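Local coordinates for rhamnonate dehydratase (Gibberella zeae PH-1, PDB 3FXG), which probably catalyses the magnesium-dependent dehydration of L-rhamnonate to 2-keto-3-deoxy-L-rhamnonate, as a member of the enolase superfamily, at residues D362-P368 / L387-A393; L64-V69 / F80-G86; P151-I156 / H333-S337; P329-H333 / G384-T388. All coordinates share one frame. Residue numbers count along the deposited sequence, not the author numbering.

Contact 1 of 4, residues D362-P368 / L387-A393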
loop_
_atom_site.group_PDB
_atom_site.type_symbol
_atom_site.label_atom_id
_atom_site.label_comp_id
_atom_site.label_asym_id
_atom_site.label_seq_id
_atom_site.Cartn_x
_atom_site.Cartn_y
_atom_site.Cartn_z
ATOM N N ASP A 362 41.625 17.989 -27.356
ATOM C CA ASP A 362 42.324 19.218 -27.718
ATOM C C ASP A 362 41.421 20.379 -28.128
ATOM O O ASP A 362 41.890 21.360 -28.702
ATOM C CB ASP A 362 43.338 18.930 -28.830
ATOM C CG ASP A 362 42.679 18.577 -30.151
ATOM O OD1 ASP A 362 41.480 18.221 -30.154
ATOM O OD2 ASP A 362 43.368 18.646 -31.191
ATOM N N LEU A 363 40.130 20.276 -27.829
ATOM C CA LEU A 363 39.196 21.346 -28.172
ATOM C C LEU A 363 39.534 22.601 -27.367
ATOM O O LEU A 363 39.445 23.718 -27.874
ATOM C CB LEU A 363 37.755 20.918 -27.877
ATOM C CG LEU A 363 36.663 21.963 -28.133
ATOM C CD1 LEU A 363 36.685 22.398 -29.587
ATOM C CD2 LEU A 363 35.305 21.379 -27.776
ATOM N N PHE A 364 39.919 22.405 -26.110
ATOM C CA PHE A 364 40.274 23.511 -25.225
ATOM C C PHE A 364 41.748 23.415 -24.844
ATOM O O PHE A 364 42.350 22.344 -24.943
ATOM C CB PHE A 364 39.402 23.468 -23.966
ATOM C CG PHE A 364 37.927 23.455 -24.260
ATOM C CD1 PHE A 364 37.320 24.543 -24.877
ATOM C CD2 PHE A 364 37.152 22.343 -23.950
ATOM C CE1 PHE A 364 35.959 24.527 -25.182
ATOM C CE2 PHE A 364 35.789 22.315 -24.252
ATOM C CZ PHE A 364 35.194 23.408 -24.868
ATOM N N ILE A 365 42.326 24.526 -24.402
ATOM C CA ILE A 365 43.738 24.537 -24.031
ATOM C C ILE A 365 43.998 24.573 -22.526
ATOM O O ILE A 365 45.130 24.362 -22.086
ATOM C CB ILE A 365 44.467 25.749 -24.649
ATOM C CG1 ILE A 365 43.893 27.044 -24.082
ATOM C CG2 ILE A 365 44.320 25.737 -26.160
ATOM C CD1 ILE A 365 44.503 28.303 -24.674
ATOM N N ASP A 366 42.956 24.827 -21.738
ATOM C CA ASP A 366 43.123 24.936 -20.293
ATOM C C ASP A 366 42.116 24.178 -19.427
ATOM O O ASP A 366 41.713 24.667 -18.370
ATOM C CB ASP A 366 43.092 26.412 -19.901
ATOM C CG ASP A 366 41.898 27.140 -20.485
ATOM O OD1 ASP A 366 41.004 26.467 -21.049
ATOM O OD2 ASP A 366 41.850 28.385 -20.380
ATOM N N GLU A 367 41.713 22.991 -19.858
ATOM C CA GLU A 367 40.763 22.214 -19.075
ATOM C C GLU A 367 41.442 21.775 -17.776
ATOM O O GLU A 367 42.532 21.210 -17.804
ATOM C CB GLU A 367 40.317 20.979 -19.864
ATOM C CG GLU A 367 39.166 20.206 -19.236
ATOM C CD GLU A 367 38.904 18.879 -19.933
ATOM O OE1 GLU A 367 38.740 18.869 -21.173
ATOM O OE2 GLU A 367 38.859 17.844 -19.237
ATOM N N PRO A 368 40.820 22.057 -16.619
ATOM C CA PRO A 368 41.424 21.649 -15.346
ATOM C C PRO A 368 41.278 20.132 -15.213
ATOM O O PRO A 368 40.181 19.598 -15.359
ATOM C CB PRO A 368 40.600 22.415 -14.315
ATOM C CG PRO A 368 39.246 22.477 -14.957
ATOM C CD PRO A 368 39.582 22.823 -16.394
ATOM N N LEU A 387 36.769 27.564 -19.872
ATOM C CA LEU A 387 37.377 26.824 -20.970
ATOM C C LEU A 387 37.671 27.745 -22.147
ATOM O O LEU A 387 36.802 28.487 -22.599
ATOM C CB LEU A 387 36.458 25.686 -21.414
ATOM C CG LEU A 387 36.238 24.584 -20.376
ATOM C CD1 LEU A 387 35.124 23.658 -20.835
ATOM C CD2 LEU A 387 37.530 23.812 -20.167
ATOM N N THR A 388 38.905 27.693 -22.636
ATOM C CA THR A 388 39.313 28.526 -23.756
ATOM C C THR A 388 39.561 27.657 -24.981
ATOM O O THR A 388 40.369 26.728 -24.949
ATOM C CB THR A 388 40.594 29.304 -23.421
ATOM O OG1 THR A 388 41.655 28.381 -23.160
ATOM C CG2 THR A 388 40.385 30.154 -22.187
ATOM N N ILE A 389 38.855 27.964 -26.061
ATOM C CA ILE A 389 38.981 27.203 -27.293
ATOM C C ILE A 389 40.389 27.251 -27.874
ATOM O O ILE A 389 41.009 28.312 -27.968
ATOM C CB ILE A 389 37.966 27.701 -28.346
ATOM C CG1 ILE A 389 36.544 27.453 -27.839
ATOM C CG2 ILE A 389 38.191 26.989 -29.673
ATOM C CD1 ILE A 389 35.455 27.940 -28.772
ATOM N N ASN A 390 40.888 26.081 -28.248
ATOM C CA ASN A 390 42.210 25.945 -28.841
ATOM C C ASN A 390 42.145 26.480 -30.274
ATOM O O ASN A 390 41.415 25.946 -31.106
ATOM C CB ASN A 390 42.611 24.466 -28.829
ATOM C CG ASN A 390 43.921 24.204 -29.537
ATOM O OD1 ASN A 390 44.638 25.129 -29.911
ATOM N ND2 ASN A 390 44.245 22.929 -29.719
ATOM N N PRO A 391 42.901 27.551 -30.575
ATOM C CA PRO A 391 42.913 28.147 -31.916
ATOM C C PRO A 391 43.081 27.110 -33.021
ATOM O O PRO A 391 42.456 27.206 -34.078
ATOM C CB PRO A 391 44.090 29.116 -31.849
ATOM C CG PRO A 391 44.056 29.570 -30.427
ATOM C CD PRO A 391 43.831 28.266 -29.681
ATOM N N ALA A 392 43.929 26.118 -32.769
ATOM C CA ALA A 392 44.182 25.062 -33.740
ATOM C C ALA A 392 42.944 24.192 -33.928
ATOM O O ALA A 392 42.810 23.495 -34.933
ATOM C CB ALA A 392 45.356 24.205 -33.282
ATOM N N ALA A 393 42.036 24.239 -32.958
ATOM C CA ALA A 393 40.816 23.449 -33.029
ATOM C C ALA A 393 39.736 24.137 -33.859
ATOM O O ALA A 393 38.874 23.472 -34.432
ATOM C CB ALA A 393 40.297 23.165 -31.623
#
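Segments 362-368 and 387-393 run in opposite senses, and L387 is the residue most covered by the other segment. Its CB sits 3.9 Å from the centroid of the F364 ring, almost on the ring normal, a CH-pi contact over the face. The two methyl branches then part: CD1 stays against the ring, 3.7 Å from F364 CE2, while CD2 reaches the extended backbone of E367 and P368, 3.8 Å from E367 CA and 4.4 Å from P368 CD. I389 CG1 adds a further apolar touch, 4.0 Å from F364 CE1. Between these contacts F364 and I389 form a single backbone bridge, flanked by N390 N to L363 O (2.8 Å) and I365 N to T388 O (3.0 Å). In the enolase fold, 387-393 is the part returning to the N-terminal sheet and 362-368 the barrel-domain loop it pairs with; F80 of strand 78-84 packs on both F364 and I389. N390 is the N-cap of a short, weakly bonded helix: OD1 accepts from A392 N (3.1 Å), while ND2 donates to D362 O (3.0 Å). A393 CB sits in a shallow hollow, 3.8 Å from D362 O, 3.9 Å from L363 O and 4.2 Å from L363 CD1. On the other flank, the D366 carboxylate curls over T388, taking a hydrogen bond from T388 N to OD1 at 2.9 Å.

Contact 2 of 4, residues L64-V69 / F80-G86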
loop_
_atom_site.group_PDB
_atom_site.type_symbol
_atom_site.label_atom_id
_atom_site.label_comp_id
_atom_site.label_asym_id
_atom_site.label_seq_id
_atom_site.Cartn_x
_atom_site.Cartn_y
_atom_site.Cartn_z
ATOM N N LEU A 64 26.815 9.741 -33.134
ATOM C CA LEU A 64 26.453 11.159 -33.123
ATOM C C LEU A 64 27.591 12.160 -33.296
ATOM O O LEU A 64 27.475 13.103 -34.076
ATOM C CB LEU A 64 25.687 11.492 -31.838
ATOM C CG LEU A 64 24.343 10.775 -31.686
ATOM C CD1 LEU A 64 23.710 11.133 -30.356
ATOM C CD2 LEU A 64 23.430 11.166 -32.837
ATOM N N GLY A 65 28.684 11.965 -32.572
ATOM C CA GLY A 65 29.791 12.899 -32.672
ATOM C C GLY A 65 29.565 14.068 -31.730
ATOM O O GLY A 65 28.559 14.115 -31.016
ATOM N N SER A 66 30.491 15.021 -31.731
ATOM C CA SER A 66 30.392 16.184 -30.856
ATOM C C SER A 66 30.028 17.448 -31.626
ATOM O O SER A 66 30.232 17.525 -32.836
ATOM C CB SER A 66 31.727 16.410 -30.145
ATOM O OG SER A 66 32.178 15.231 -29.504
ATOM N N PHE A 67 29.478 18.432 -30.919
ATOM C CA PHE A 67 29.130 19.709 -31.528
ATOM C C PHE A 67 29.405 20.828 -30.530
ATOM O O PHE A 67 29.571 20.578 -29.333
ATOM C CB PHE A 67 27.662 19.724 -32.010
ATOM C CG PHE A 67 26.632 19.905 -30.919
ATOM C CD1 PHE A 67 25.891 21.085 -30.838
ATOM C CD2 PHE A 67 26.353 18.881 -30.021
ATOM C CE1 PHE A 67 24.880 21.240 -29.880
ATOM C CE2 PHE A 67 25.345 19.023 -29.058
ATOM C CZ PHE A 67 24.609 20.205 -28.989
ATOM N N LEU A 68 29.491 22.054 -31.034
ATOM C CA LEU A 68 29.763 23.214 -30.197
ATOM C C LEU A 68 28.743 24.304 -30.467
ATOM O O LEU A 68 28.353 24.538 -31.611
ATOM C CB LEU A 68 31.163 23.766 -30.492
ATOM C CG LEU A 68 31.559 25.051 -29.759
ATOM C CD1 LEU A 68 32.082 24.707 -28.378
ATOM C CD2 LEU A 68 32.630 25.792 -30.548
ATOM N N VAL A 69 28.316 24.975 -29.409
ATOM C CA VAL A 69 27.358 26.058 -29.540
ATOM C C VAL A 69 27.982 27.346 -29.024
ATOM O O VAL A 69 28.617 27.356 -27.969
ATOM C CB VAL A 69 26.072 25.770 -28.731
ATOM C CG1 VAL A 69 25.196 27.011 -28.678
ATOM C CG2 VAL A 69 25.311 24.611 -29.363
ATOM N N PHE A 80 30.022 29.726 -24.667
ATOM C CA PHE A 80 29.937 28.516 -25.466
ATOM C C PHE A 80 29.996 27.246 -24.627
ATOM O O PHE A 80 30.340 27.279 -23.445
ATOM C CB PHE A 80 31.047 28.506 -26.533
ATOM C CG PHE A 80 32.435 28.681 -25.977
ATOM C CD1 PHE A 80 33.056 27.656 -25.271
ATOM C CD2 PHE A 80 33.124 29.876 -26.166
ATOM C CE1 PHE A 80 34.348 27.816 -24.760
ATOM C CE2 PHE A 80 34.416 30.047 -25.658
ATOM C CZ PHE A 80 35.026 29.012 -24.954
ATOM N N ALA A 81 29.641 26.130 -25.249
ATOM C CA ALA A 81 29.654 24.836 -24.579
ATOM C C ALA A 81 29.665 23.738 -25.631
ATOM O O ALA A 81 29.253 23.955 -26.770
ATOM C CB ALA A 81 28.430 24.695 -23.685
ATOM N N THR A 82 30.142 22.559 -25.249
ATOM C CA THR A 82 30.206 21.437 -26.170
ATOM C C THR A 82 29.419 20.258 -25.612
ATOM O O THR A 82 29.111 20.209 -24.418
ATOM C CB THR A 82 31.676 21.008 -26.415
ATOM O OG1 THR A 82 31.724 20.000 -27.432
ATOM C CG2 THR A 82 32.292 20.455 -25.135
ATOM N N GLY A 83 29.091 19.313 -26.485
ATOM C CA GLY A 83 28.349 18.138 -26.071
ATOM C C GLY A 83 28.280 17.152 -27.216
ATOM O O GLY A 83 28.811 17.415 -28.294
ATOM N N PHE A 84 27.644 16.008 -26.993
ATOM C CA PHE A 84 27.518 15.025 -28.056
ATOM C C PHE A 84 26.185 15.313 -28.735
ATOM O O PHE A 84 25.273 15.846 -28.109
ATOM C CB PHE A 84 27.584 13.597 -27.481
ATOM C CG PHE A 84 26.252 13.020 -27.079
ATOM C CD1 PHE A 84 25.413 13.687 -26.191
ATOM C CD2 PHE A 84 25.851 11.779 -27.570
ATOM C CE1 PHE A 84 24.197 13.126 -25.797
ATOM C CE2 PHE A 84 24.637 11.211 -27.181
ATOM C CZ PHE A 84 23.808 11.887 -26.292
ATOM N N GLY A 85 26.079 14.987 -30.018
ATOM C CA GLY A 85 24.848 15.248 -30.741
ATOM C C GLY A 85 25.146 15.482 -32.208
ATOM O O GLY A 85 24.316 15.214 -33.072
ATOM N N GLY A 86 26.336 16.012 -32.474
ATOM C CA GLY A 86 26.778 16.255 -33.835
ATOM C C GLY A 86 25.827 16.976 -34.769
ATOM O O GLY A 86 25.133 17.905 -34.361
#
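This buried antiparallel pairing belongs to the beta hairpin of strands 66-73 and 78-84, which lies at one edge of the four-stranded sheet in the N-terminal domain of the enolase fold. The short strand axes approach to 4.6 Å at 155°. F67 and G83 form a hydrogen-bonded pair, F67 N to G83 O at 2.9 Å and G83 N to F67 O at 3.2 Å; V69 and A81 form the next, V69 N to A81 O at 3.0 Å and A81 N to V69 O at 3.2 Å. L68 and T82 share the face covered by L363 and I389, opposite the one where F67, V69 and A81 meet helix 128-148. T82 OG1 also donates to F67 O (2.9 Å). Beyond S66 and F84 the strands give way to loop, yet G85 N still bonds G65 O at 2.8 Å. Glycine suits this end: a side chain on G85 would crowd the F67 ring, and one on G86 would collide with L64 O. L64 and F84 also pack against Y123 and F122 of a second subunit, respectively, and within the chain L64 CD1 lies 3.3 Å from F84 CE2.

Contact 3 of 4, residues P151-I156 / H333-S337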
loop_
_atom_site.group_PDB
_atom_site.type_symbol
_atom_site.label_atom_id
_atom_site.label_comp_id
_atom_site.label_asym_id
_atom_site.label_seq_id
_atom_site.Cartn_x
_atom_site.Cartn_y
_atom_site.Cartn_z
ATOM N N PRO A 151 33.151 33.002 -12.050
ATOM C CA PRO A 151 33.092 31.584 -12.420
ATOM C C PRO A 151 31.635 31.173 -12.251
ATOM O O PRO A 151 30.928 31.754 -11.431
ATOM C CB PRO A 151 33.986 30.906 -11.379
ATOM C CG PRO A 151 34.877 32.025 -10.874
ATOM C CD PRO A 151 33.938 33.194 -10.820
ATOM N N VAL A 152 31.178 30.186 -13.011
ATOM C CA VAL A 152 29.785 29.749 -12.895
ATOM C C VAL A 152 29.419 29.305 -11.481
ATOM O O VAL A 152 28.327 29.607 -10.995
ATOM C CB VAL A 152 29.470 28.597 -13.883
ATOM C CG1 VAL A 152 28.102 27.988 -13.577
ATOM C CG2 VAL A 152 29.484 29.126 -15.308
ATOM N N TYR A 153 30.325 28.602 -10.807
ATOM C CA TYR A 153 30.017 28.125 -9.463
ATOM C C TYR A 153 29.683 29.256 -8.487
ATOM O O TYR A 153 28.897 29.067 -7.560
ATOM C CB TYR A 153 31.157 27.237 -8.930
ATOM C CG TYR A 153 32.359 27.944 -8.327
ATOM C CD1 TYR A 153 32.403 28.238 -6.963
ATOM C CD2 TYR A 153 33.475 28.258 -9.106
ATOM C CE1 TYR A 153 33.534 28.818 -6.383
ATOM C CE2 TYR A 153 34.615 28.845 -8.534
ATOM C CZ TYR A 153 34.635 29.116 -7.170
ATOM O OH TYR A 153 35.758 29.658 -6.585
ATOM N N ARG A 154 30.257 30.435 -8.706
ATOM C CA ARG A 154 29.988 31.579 -7.833
ATOM C C ARG A 154 28.615 32.193 -8.111
ATOM O O ARG A 154 28.163 33.077 -7.378
ATOM C CB ARG A 154 31.059 32.660 -8.016
ATOM C CG ARG A 154 32.435 32.276 -7.514
ATOM C CD ARG A 154 32.444 32.070 -6.006
ATOM N NE ARG A 154 33.801 31.883 -5.504
ATOM C CZ ARG A 154 34.099 31.463 -4.279
ATOM N NH1 ARG A 154 33.132 31.181 -3.413
ATOM N NH2 ARG A 154 35.367 31.308 -3.924
ATOM N N LEU A 155 27.962 31.723 -9.169
ATOM C CA LEU A 155 26.643 32.223 -9.554
ATOM C C LEU A 155 25.511 31.268 -9.173
ATOM O O LEU A 155 24.339 31.631 -9.250
ATOM C CB LEU A 155 26.587 32.453 -11.069
ATOM C CG LEU A 155 27.583 33.437 -11.688
ATOM C CD1 LEU A 155 27.331 33.541 -13.193
ATOM C CD2 LEU A 155 27.425 34.794 -11.025
ATOM N N ILE A 156 25.854 30.054 -8.759
ATOM C CA ILE A 156 24.822 29.076 -8.425
ATOM C C ILE A 156 24.857 28.529 -7.001
ATOM O O ILE A 156 24.454 27.391 -6.760
ATOM C CB ILE A 156 24.863 27.888 -9.407
ATOM C CG1 ILE A 156 26.239 27.219 -9.363
ATOM C CG2 ILE A 156 24.564 28.372 -10.821
ATOM C CD1 ILE A 156 26.347 25.976 -10.230
ATOM N N HIS A 333 31.803 22.720 -11.644
ATOM C CA HIS A 333 31.190 23.918 -11.086
ATOM C C HIS A 333 29.921 23.593 -10.313
ATOM O O HIS A 333 29.578 24.274 -9.348
ATOM C CB HIS A 333 30.886 24.931 -12.193
ATOM C CG HIS A 333 32.080 25.725 -12.630
ATOM N ND1 HIS A 333 33.109 25.183 -13.371
ATOM C CD2 HIS A 333 32.401 27.027 -12.438
ATOM C CE1 HIS A 333 34.009 26.118 -13.621
ATOM N NE2 HIS A 333 33.603 27.246 -13.067
ATOM N N PHE A 334 29.230 22.544 -10.739
ATOM C CA PHE A 334 28.008 22.133 -10.069
ATOM C C PHE A 334 28.324 21.412 -8.759
ATOM O O PHE A 334 27.801 21.770 -7.705
ATOM C CB PHE A 334 27.193 21.214 -10.980
ATOM C CG PHE A 334 25.968 20.655 -10.327
ATOM C CD1 PHE A 334 24.868 21.464 -10.074
ATOM C CD2 PHE A 334 25.926 19.320 -9.936
ATOM C CE1 PHE A 334 23.742 20.952 -9.435
ATOM C CE2 PHE A 334 24.803 18.801 -9.296
ATOM C CZ PHE A 334 23.713 19.621 -9.046
ATOM N N GLN A 335 29.185 20.399 -8.829
ATOM C CA GLN A 335 29.554 19.619 -7.649
ATOM C C GLN A 335 30.135 20.421 -6.498
ATOM O O GLN A 335 29.911 20.102 -5.332
ATOM C CB GLN A 335 30.563 18.523 -8.017
ATOM C CG GLN A 335 29.985 17.350 -8.780
ATOM C CD GLN A 335 28.672 16.869 -8.195
ATOM O OE1 GLN A 335 27.638 17.510 -8.372
ATOM N NE2 GLN A 335 28.706 15.743 -7.486
ATOM N N ILE A 336 30.890 21.461 -6.821
ATOM C CA ILE A 336 31.526 22.275 -5.794
ATOM C C ILE A 336 30.558 23.233 -5.096
ATOM O O ILE A 336 30.881 23.784 -4.046
ATOM C CB ILE A 336 32.682 23.104 -6.415
ATOM C CG1 ILE A 336 33.691 23.506 -5.341
ATOM C CG2 ILE A 336 32.124 24.345 -7.097
ATOM C CD1 ILE A 336 34.503 22.343 -4.817
ATOM N N SER A 337 29.360 23.394 -5.652
ATOM C CA SER A 337 28.401 24.357 -5.114
ATOM C C SER A 337 27.144 23.901 -4.382
ATOM O O SER A 337 26.451 24.734 -3.792
ATOM C CB SER A 337 27.958 25.282 -6.245
ATOM O OG SER A 337 27.252 24.545 -7.229
#
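P151 opens the first segment by laying its CB 4.0 Å from H333 NE2, near the plane of the imidazole. At V152 the chain takes up helical backbone angles, and the bend brings it close to the same ring: H333 CD2 is 3.4 Å from V152 N and 3.6 Å from V152 CB. Y153 follows, its amide N 3.1 Å from H333 CD2, so the histidine edge nestles against the start of the turn. The phenol ring is inclined to the imidazole, with planes at 57° and centroids 5.8 Å apart, and Y153 CB packs on I336 CG2 at 3.6 Å. The hydroxyl of Y153 turns to D381, while H333 ND1 is engaged by P329 O. R154 and L155 carry the turn round, with L155 N bonding V152 O at 2.8 Å, and I156 comes back to the helix: its CD1 lies 3.4 Å from S337 OG and 3.8 Å from H333 O. No hydrogen bond crosses the two segments, and S337 O is taken by N110 of a third subunit. This is interdomain packing of the enolase fold, in which the chain leaving helix 128-148 of the N-terminal domain lies against helix 329-335 of the TIM-barrel domain before entering barrel strand 163-169.

Contact 4 of 4, residues P329-H333 / G384-T388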
loop_
_atom_site.group_PDB
_atom_site.type_symbol
_atom_site.label_atom_id
_atom_site.label_comp_id
_atom_site.label_asym_id
_atom_site.label_seq_id
_atom_site.Cartn_x
_atom_site.Cartn_y
_atom_site.Cartn_z
ATOM N N PRO A 329 34.311 20.393 -16.535
ATOM C CA PRO A 329 33.979 21.651 -15.851
ATOM C C PRO A 329 32.482 21.911 -15.661
ATOM O O PRO A 329 32.076 22.545 -14.687
ATOM C CB PRO A 329 34.640 22.701 -16.733
ATOM C CG PRO A 329 35.873 21.984 -17.204
ATOM C CD PRO A 329 35.326 20.623 -17.580
ATOM N N TYR A 330 31.662 21.432 -16.588
ATOM C CA TYR A 330 30.222 21.631 -16.469
ATOM C C TYR A 330 29.720 20.943 -15.205
ATOM O O TYR A 330 28.739 21.373 -14.597
ATOM C CB TYR A 330 29.504 21.080 -17.701
ATOM C CG TYR A 330 30.036 21.656 -18.990
ATOM C CD1 TYR A 330 30.227 23.031 -19.129
ATOM C CD2 TYR A 330 30.378 20.830 -20.059
ATOM C CE1 TYR A 330 30.751 23.570 -20.299
ATOM C CE2 TYR A 330 30.903 21.360 -21.235
ATOM C CZ TYR A 330 31.088 22.729 -21.346
ATOM O OH TYR A 330 31.626 23.261 -22.493
ATOM N N SER A 331 30.398 19.870 -14.812
ATOM C CA SER A 331 30.023 19.152 -13.605
ATOM C C SER A 331 30.826 19.653 -12.406
ATOM O O SER A 331 30.316 19.688 -11.288
ATOM C CB SER A 331 30.225 17.646 -13.791
ATOM O OG SER A 331 31.516 17.360 -14.296
ATOM N N TYR A 332 32.073 20.063 -12.630
ATOM C CA TYR A 332 32.895 20.553 -11.525
ATOM C C TYR A 332 32.254 21.758 -10.846
ATOM O O TYR A 332 32.164 21.813 -9.621
ATOM C CB TYR A 332 34.303 20.940 -12.005
ATOM C CG TYR A 332 35.015 19.856 -12.784
ATOM C CD1 TYR A 332 34.650 18.517 -12.647
ATOM C CD2 TYR A 332 36.054 20.169 -13.664
ATOM C CE1 TYR A 332 35.294 17.520 -13.365
ATOM C CE2 TYR A 332 36.707 19.174 -14.387
ATOM C CZ TYR A 332 36.318 17.854 -14.232
ATOM O OH TYR A 332 36.939 16.861 -14.951
ATOM N N HIS A 333 31.803 22.720 -11.644
ATOM C CA HIS A 333 31.190 23.918 -11.086
ATOM C C HIS A 333 29.921 23.593 -10.313
ATOM O O HIS A 333 29.578 24.274 -9.348
ATOM C CB HIS A 333 30.886 24.931 -12.193
ATOM C CG HIS A 333 32.080 25.725 -12.630
ATOM N ND1 HIS A 333 33.109 25.183 -13.371
ATOM C CD2 HIS A 333 32.401 27.027 -12.438
ATOM C CE1 HIS A 333 34.009 26.118 -13.621
ATOM N NE2 HIS A 333 33.603 27.246 -13.067
ATOM N N GLY A 384 33.034 32.309 -16.429
ATOM C CA GLY A 384 32.174 31.257 -16.952
ATOM C C GLY A 384 32.647 29.875 -16.546
ATOM O O GLY A 384 32.936 29.640 -15.373
ATOM N N PHE A 385 32.719 28.958 -17.507
ATOM C CA PHE A 385 33.177 27.604 -17.224
ATOM C C PHE A 385 34.692 27.497 -17.374
ATOM O O PHE A 385 35.262 26.412 -17.271
ATOM C CB PHE A 385 32.461 26.591 -18.130
ATOM C CG PHE A 385 31.052 26.277 -17.684
ATOM C CD1 PHE A 385 30.821 25.670 -16.451
ATOM C CD2 PHE A 385 29.961 26.607 -18.481
ATOM C CE1 PHE A 385 29.524 25.399 -16.018
ATOM C CE2 PHE A 385 28.655 26.339 -18.057
ATOM C CZ PHE A 385 28.437 25.736 -16.825
ATOM N N GLY A 386 35.329 28.640 -17.614
ATOM C CA GLY A 386 36.780 28.705 -17.725
ATOM C C GLY A 386 37.490 27.939 -18.823
ATOM O O GLY A 386 38.695 27.698 -18.724
ATOM N N LEU A 387 36.769 27.564 -19.872
ATOM C CA LEU A 387 37.377 26.824 -20.970
ATOM C C LEU A 387 37.671 27.745 -22.147
ATOM O O LEU A 387 36.802 28.487 -22.599
ATOM C CB LEU A 387 36.458 25.686 -21.414
ATOM C CG LEU A 387 36.238 24.584 -20.376
ATOM C CD1 LEU A 387 35.124 23.658 -20.835
ATOM C CD2 LEU A 387 37.530 23.812 -20.167
ATOM N N THR A 388 38.905 27.693 -22.636
ATOM C CA THR A 388 39.313 28.526 -23.756
ATOM C C THR A 388 39.561 27.657 -24.981
ATOM O O THR A 388 40.369 26.728 -24.949
ATOM C CB THR A 388 40.594 29.304 -23.421
ATOM O OG1 THR A 388 41.655 28.381 -23.160
ATOM C CG2 THR A 388 40.385 30.154 -22.187
#
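F385, at chi1 -78°, projects its ring between Y330 and H333, one helical turn apart on helix 329-335. Y330, in the m rotamer, sends the edge of its ring onto the F385 face: the planes stand at 88°, the centroids 4.9 Å apart, and Y330 CE1 reaches 3.6 Å from F385 CD2. F385 in turn offers an edge to the face of H333, with planes at 83° and centroids 5.4 Å apart, so two T-shaped pairs share one phenylalanine. The imidazole is set by chi1 of -80° and chi2 of 72°, which bring H333 ND1 3.1 Å from P329 O for a hydrogen bond back along the helix. L387, m then t, spreads over the first turn: CD2 is 3.9 Å from P329 CG, CD1 3.9 Å from Y330 OH. That hydroxyl pairs with T82 N, and F385 N with D142, both in the N-terminal domain. The loop is therefore held to the helix chiefly by apolar and aromatic contact, while ND1 of H333, as a donor, must carry a proton.

Contacts 1, 3 and 4 form a chain of shared residues: H333 belongs to contacts 3 and 4, whose centres are 9 Å apart, and L387 and T388 to contacts 4 and 1, 12 Å apart. Contact 2, in the N-terminal domain, is met from the barrel side twice. F80 CZ lies 3.0 Å from L387 O and 3.6 Å from I389 CG1, and T82 N is 3.2 Å from Y330 OH, a probable hydrogen bond. V152 N, 3.0 Å from G384 O, probably makes another between contacts 3 and 4. The set thus lines a domain interface, and the F84 side chain in contact 2 lies about 13 Å from the magnesium ion held by D222, E248 and E275.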